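Local structure of SnoaL-like domain-containing protein (Sphaerobacter thermophilus, 5TGN) at residues A[12-15]-A[16-20]; A[80-83]-A[84-87]. The protein is of unknown function but, as a SnoaL-like member of the NTF2 superfamily, may bind a small molecule in the pocket of its curved sheet. All coordinates share one frame; numbering follows the deposited sequence.

Contact 1 of 2, residues A[12-15]-A[16-20]; sequences EYIS and RVNGR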
ATOM      1  N   GLU A  12      -9.381 -21.361   2.151  1.00 22.02           N
ATOM      2  CA  GLU A  12      -8.187 -21.967   1.574  1.00 22.86           C
ATOM      3  C   GLU A  12      -7.183 -20.901   1.145  1.00 20.49           C
ATOM      4  O   GLU A  12      -5.970 -21.118   1.232  1.00 20.97           O
ATOM      5  CB  GLU A  12      -8.553 -22.856   0.382  1.00 25.01           C
ATOM      6  CG  GLU A  12      -7.362 -23.633  -0.161  1.00 33.95           C
ATOM      7  CD  GLU A  12      -6.804 -24.629   0.856  1.00 40.05           C
ATOM      8  OE1 GLU A  12      -7.529 -24.984   1.818  1.00 42.46           O
ATOM      9  OE2 GLU A  12      -5.634 -25.042   0.705  1.00 41.23           O
ATOM     10  N   TYR A  13      -7.669 -19.765   0.644  1.00 18.79           N
ATOM     11  CA  TYR A  13      -6.768 -18.671   0.295  1.00 17.05           C
ATOM     12  C   TYR A  13      -5.950 -18.262   1.509  1.00 16.10           C
ATOM     13  O   TYR A  13      -4.722 -18.209   1.456  1.00 16.33           O
ATOM     14  CB  TYR A  13      -7.559 -17.476  -0.265  1.00 15.22           C
ATOM     15  CG  TYR A  13      -6.639 -16.274  -0.478  1.00 17.82           C
ATOM     16  CD1 TYR A  13      -5.953 -16.100  -1.680  1.00 19.02           C
ATOM     17  CD2 TYR A  13      -6.398 -15.361   0.553  1.00 20.68           C
ATOM     18  CE1 TYR A  13      -5.082 -15.021  -1.866  1.00 21.68           C
ATOM     19  CE2 TYR A  13      -5.536 -14.272   0.371  1.00 17.54           C
ATOM     20  CZ  TYR A  13      -4.881 -14.124  -0.835  1.00 20.93           C
ATOM     21  OH  TYR A  13      -4.006 -13.071  -1.004  1.00 23.10           O
ATOM     22  N   ILE A  14      -6.615 -18.050   2.645  1.00 20.55           N
ATOM     23  CA  ILE A  14      -5.889 -17.710   3.867  1.00 18.99           C
ATOM     24  C   ILE A  14      -4.899 -18.812   4.231  1.00 21.68           C
ATOM     25  O   ILE A  14      -3.773 -18.542   4.663  1.00 19.41           O
ATOM     26  CB  ILE A  14      -6.878 -17.447   5.024  1.00 22.70           C
ATOM     27  CG1 ILE A  14      -7.824 -16.300   4.687  1.00 20.62           C
ATOM     28  CG2 ILE A  14      -6.109 -17.142   6.344  1.00 17.93           C
ATOM     29  CD1 ILE A  14      -7.090 -14.918   4.531  1.00 19.64           C
ATOM     30  N   SER A  15      -5.308 -20.071   4.108  1.00 20.54           N
ATOM     31  CA  SER A  15      -4.399 -21.148   4.498  1.00 23.46           C
ATOM     32  C   SER A  15      -3.160 -21.145   3.611  1.00 23.58           C
ATOM     33  O   SER A  15      -2.032 -21.341   4.091  1.00 25.49           O
ATOM     34  CB  SER A  15      -5.124 -22.497   4.434  1.00 31.83           C
ATOM     35  OG  SER A  15      -4.276 -23.559   4.830  1.00 39.48           O
ATOM     36  N   ARG A  16      -3.352 -20.898   2.317  1.00 22.02           N
ATOM     37  CA  ARG A  16      -2.239 -20.930   1.365  1.00 31.09           C
ATOM     38  C   ARG A  16      -1.281 -19.763   1.585  1.00 21.22           C
ATOM     39  O   ARG A  16      -0.062 -19.930   1.493  1.00 27.90           O
ATOM     40  CB  ARG A  16      -2.769 -20.913  -0.078  1.00 21.62           C
ATOM     41  CG  ARG A  16      -3.492 -22.171  -0.531  1.00 30.95           C
ATOM     42  CD  ARG A  16      -2.632 -23.398  -0.399  1.00 40.07           C
ATOM     43  NE  ARG A  16      -2.767 -23.993   0.929  1.00 51.49           N
ATOM     44  CZ  ARG A  16      -1.771 -24.551   1.620  1.00 53.93           C
ATOM     45  NH1 ARG A  16      -0.537 -24.607   1.115  1.00 45.44           N
ATOM     46  NH2 ARG A  16      -2.014 -25.047   2.832  1.00 55.26           N
ATOM     47  N   VAL A  17      -1.816 -18.582   1.902  1.00 20.72           N
ATOM     48  CA  VAL A  17      -0.969 -17.428   2.180  1.00 25.57           C
ATOM     49  C   VAL A  17      -0.170 -17.626   3.471  1.00 28.09           C
ATOM     50  O   VAL A  17       1.028 -17.310   3.521  1.00 24.57           O
ATOM     51  CB  VAL A  17      -1.825 -16.149   2.202  1.00 31.81           C
ATOM     52  CG1 VAL A  17      -1.048 -14.997   2.820  1.00 41.35           C
ATOM     53  CG2 VAL A  17      -2.242 -15.811   0.787  1.00 29.20           C
ATOM     54  N   ASN A  18      -0.792 -18.198   4.521  1.00 21.76           N
ATOM     55  CA  ASN A  18      -0.013 -18.561   5.717  1.00 25.00           C
ATOM     56  C   ASN A  18       1.112 -19.531   5.393  1.00 31.79           C
ATOM     57  O   ASN A  18       2.137 -19.550   6.085  1.00 33.40           O
ATOM     58  CB  ASN A  18      -0.915 -19.181   6.787  1.00 26.37           C
ATOM     59  CG  ASN A  18      -1.674 -18.138   7.562  1.00 39.48           C
ATOM     60  OD1 ASN A  18      -1.105 -17.116   7.923  1.00 44.40           O
ATOM     61  ND2 ASN A  18      -2.955 -18.374   7.808  1.00 34.05           N
ATOM     62  N   GLY A  19       0.931 -20.369   4.376  1.00 40.22           N
ATOM     63  CA  GLY A  19       1.966 -21.292   3.972  1.00 46.64           C
ATOM     64  C   GLY A  19       2.945 -20.730   2.966  1.00 47.77           C
ATOM     65  O   GLY A  19       3.760 -21.490   2.438  1.00 57.91           O
ATOM     66  N   ARG A  20       2.879 -19.429   2.682  1.00 43.55           N
ATOM     67  CA  ARG A  20       3.711 -18.744   1.690  1.00 54.09           C
ATOM     68  C   ARG A  20       3.520 -19.307   0.279  1.00 56.59           C
ATOM     69  O   ARG A  20       4.359 -19.092  -0.602  1.00 57.17           O
ATOM     70  CB  ARG A  20       5.193 -18.788   2.083  1.00 57.56           C
ATOM     71  CG  ARG A  20       5.484 -18.243   3.476  1.00 68.10           C
ATOM     72  CD  ARG A  20       6.705 -17.332   3.481  1.00 72.65           C
ATOM     73  NE  ARG A  20       6.480 -16.168   2.634  1.00 74.01           N
ATOM     74  CZ  ARG A  20       7.289 -15.116   2.562  1.00 73.15           C
ATOM     75  NH1 ARG A  20       8.399 -15.066   3.293  1.00 78.56           N
ATOM     76  NH2 ARG A  20       6.979 -14.115   1.753  1.00 70.16           N
TER

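Contact 2 of 2, residues A[80-83]-A[84-87]; sequences VQTP and RFAP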
ATOM      1  N   VAL A  80      -3.148  -9.755  10.821  1.00 16.15           N
ATOM      2  CA  VAL A  80      -1.882 -10.236  10.267  1.00 18.30           C
ATOM      3  C   VAL A  80      -0.757  -9.839  11.222  1.00 17.95           C
ATOM      4  O   VAL A  80      -0.571  -8.651  11.503  1.00 22.57           O
ATOM      5  CB  VAL A  80      -1.631  -9.679   8.858  1.00 19.16           C
ATOM      6  CG1 VAL A  80      -0.237 -10.128   8.344  1.00 21.78           C
ATOM      7  CG2 VAL A  80      -2.735 -10.148   7.894  1.00 21.82           C
ATOM      8  N   GLN A  81      -0.042 -10.826  11.762  1.00 18.50           N
ATOM      9  CA  GLN A  81       1.093 -10.567  12.629  1.00 17.95           C
ATOM     10  C   GLN A  81       2.404 -10.924  11.937  1.00 23.50           C
ATOM     11  O   GLN A  81       2.470 -11.867  11.143  1.00 21.99           O
ATOM     12  CB  GLN A  81       0.951 -11.346  13.940  1.00 23.24           C
ATOM     13  CG  GLN A  81      -0.232 -10.818  14.748  1.00 28.37           C
ATOM     14  CD  GLN A  81      -0.446 -11.569  16.029  1.00 34.58           C
ATOM     15  OE1 GLN A  81      -1.139 -12.585  16.045  1.00 43.15           O
ATOM     16  NE2 GLN A  81       0.151 -11.081  17.117  1.00 31.65           N
ATOM     17  N   THR A  82       3.448 -10.180  12.275  1.00 23.76           N
ATOM     18  CA  THR A  82       4.790 -10.343  11.733  1.00 24.14           C
ATOM     19  C   THR A  82       5.812 -10.314  12.854  1.00 27.69           C
ATOM     20  O   THR A  82       5.487  -9.986  14.004  1.00 22.60           O
ATOM     21  CB  THR A  82       5.122  -9.232  10.726  1.00 23.96           C
ATOM     22  OG1 THR A  82       4.979  -7.965  11.377  1.00 25.41           O
ATOM     23  CG2 THR A  82       4.229  -9.304   9.453  1.00 22.72           C
ATOM     24  N   PRO A  83       7.069 -10.686  12.556  1.00 30.62           N
ATOM     25  CA  PRO A  83       8.104 -10.679  13.600  1.00 30.39           C
ATOM     26  C   PRO A  83       8.359  -9.330  14.232  1.00 31.98           C
ATOM     27  O   PRO A  83       8.734  -9.283  15.412  1.00 30.27           O
ATOM     28  CB  PRO A  83       9.350 -11.184  12.855  1.00 31.60           C
ATOM     29  CG  PRO A  83       8.804 -12.142  11.859  1.00 26.07           C
ATOM     30  CD  PRO A  83       7.485 -11.507  11.394  1.00 28.85           C
ATOM     31  N   ARG A  84       8.201  -8.230  13.494  1.00 21.49           N
ATOM     32  CA  ARG A  84       8.631  -6.946  14.031  1.00 28.03           C
ATOM     33  C   ARG A  84       7.561  -5.863  13.918  1.00 27.53           C
ATOM     34  O   ARG A  84       7.577  -4.905  14.691  1.00 24.41           O
ATOM     35  CB  ARG A  84       9.915  -6.491  13.325  1.00 25.92           C
ATOM     36  CG  ARG A  84      10.549  -5.202  13.870  1.00 27.18           C
ATOM     37  CD  ARG A  84      11.037  -5.367  15.300  1.00 29.42           C
ATOM     38  NE  ARG A  84      10.755  -4.165  16.085  1.00 32.99           N
ATOM     39  CZ  ARG A  84       9.924  -4.136  17.130  1.00 38.79           C
ATOM     40  NH1 ARG A  84       9.698  -2.996  17.798  1.00 38.07           N
ATOM     41  NH2 ARG A  84       9.335  -5.254  17.536  1.00 31.17           N
ATOM     42  N   PHE A  85       6.650  -5.966  12.958  1.00 17.54           N
ATOM     43  CA  PHE A  85       5.715  -4.863  12.762  1.00 16.22           C
ATOM     44  C   PHE A  85       4.470  -5.046  13.630  1.00 16.99           C
ATOM     45  O   PHE A  85       4.229  -6.112  14.187  1.00 20.58           O
ATOM     46  CB  PHE A  85       5.355  -4.722  11.284  1.00 14.93           C
ATOM     47  CG  PHE A  85       6.557  -4.610  10.402  1.00 22.07           C
ATOM     48  CD1 PHE A  85       7.552  -3.675  10.680  1.00 24.25           C
ATOM     49  CD2 PHE A  85       6.744  -5.491   9.347  1.00 24.95           C
ATOM     50  CE1 PHE A  85       8.702  -3.604   9.891  1.00 20.81           C
ATOM     51  CE2 PHE A  85       7.892  -5.416   8.561  1.00 25.26           C
ATOM     52  CZ  PHE A  85       8.864  -4.468   8.845  1.00 23.19           C
ATOM     53  N   ALA A  86       3.695  -3.963  13.768  1.00 18.71           N
ATOM     54  CA  ALA A  86       2.491  -4.010  14.576  1.00 16.72           C
ATOM     55  C   ALA A  86       1.439  -4.885  13.892  1.00 17.07           C
ATOM     56  O   ALA A  86       1.406  -4.973  12.665  1.00 19.48           O
ATOM     57  CB  ALA A  86       1.929  -2.601  14.796  1.00 20.65           C
ATOM     58  N   PRO A  87       0.587  -5.559  14.668  1.00 23.05           N
ATOM     59  CA  PRO A  87      -0.513  -6.323  14.064  1.00 22.97           C
ATOM     60  C   PRO A  87      -1.335  -5.431  13.147  1.00 20.21           C
ATOM     61  O   PRO A  87      -1.540  -4.240  13.421  1.00 21.41           O
ATOM     62  CB  PRO A  87      -1.328  -6.785  15.276  1.00 24.12           C
ATOM     63  CG  PRO A  87      -0.363  -6.803  16.400  1.00 30.27           C
ATOM     64  CD  PRO A  87       0.637  -5.712  16.135  1.00 26.94           C
TER
HETATM   65  O   HOH W   1       2.038  -7.075  11.240  1.00 18.85           O
HETATM   66  O   HOH W   2       2.535  -8.324  14.406  1.00 19.90           O

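Contact 1 of 2, residues A[12-15]-A[16-20]
Glu12 turns CG opposite its backbone N (chi1 -174°), Arg16 turns CG opposite its carbonyl carbon (chi1 -69°), and further bends in both chains lay them side by side. Glu12 OE2 forms a salt bridge with Arg16 NE at 3.1 Å. The carboxylate and guanidinium planes are only 13° apart, yet OE2 meets the guanidinium obliquely, and its hydrogen bond from NE is weak. Arg16 NH2 bonds weakly to Ser15 OG at 3.4 Å, while NH1 makes a salt bridge with Asp21, so each nitrogen has a partner, two of them weakly bonded. The same four-residue spacing joins Tyr13 to Val17 and Ile14 to Asn18 on helix 6-18, which lies against the curved sheet of the NTF2-like fold. On another side of the helix, Val17 CG2 rests over one face of the buried Tyr13 ring as a CH-pi contact, offset toward the rim and 3.5 Å from CZ. Ile14 and Asn18 lie side by side, CG2 coming to 3.7 Å from ND2, and Asn18 OD1 accepts a bond from Thr61 N. The helix closes in a Schellman motif: Arg20, with positive phi, donates its N-H to Val17 O, and Asp21 N reaches back to Arg16 O.

Contact 2 of 2, residues A[80-83]-A[84-87]
From Val80 to Pro87 the backbone reverses, residues 80-83 and 84-87 running 161° apart, as the hairpin loop that joins antiparallel strands 73-81 and 88-97 of the NTF2-like sheet. At the bend a side chain serves as acceptor: Thr82 OG1 takes the N-H of Phe85 at 3.0 Å, along a bent path of 136°. The oxygen gets there by sitting between its own backbone N and carbonyl carbon (chi1 57°), which also brings it within 3.3 Å of Phe85 CB. Two waters fill in between the arms. Water 1 joins Thr82 OG1, Val80 O and Ala86 O, the last at 2.6 Å. Water 2 accepts from Thr82 N and donates to Phe85 O at 2.8 Å. With a valine at Thr82, Phe85 N would probably be left without its acceptor and water 1 without its link to this side chain, freeing the bend to shift. A second subunit covers the loop: its Pro57 O accepts a hydrogen bond from Arg84 NH2, its Arg41 bonds to Ala86 O and Pro87 O, and its Phe85 packs on Pro83. At the loop's open end, Pro87 CA directs a C-H at Val80 O, 3.5 Å away.

How the contacts relate
Both contacts are local, yet they show how chemistry differs with place in the fold. Contact 1 is partly buried, its centre about 8 Å from that of the chain, and it mixes charged groups on the outer side of a helix with apolar and aromatic ones facing the sheet. The centre of contact 2 lies about 17 Å from that of the chain, but this contact is the more buried, probably in part because another copy of the protein closes over it; uncharged side-chain, water and carbonyl links dominate within it. The two do not touch, their nearest atoms being about 7 Å apart, but strand 60-69 lies beside both: side chains of each contact touch Thr61.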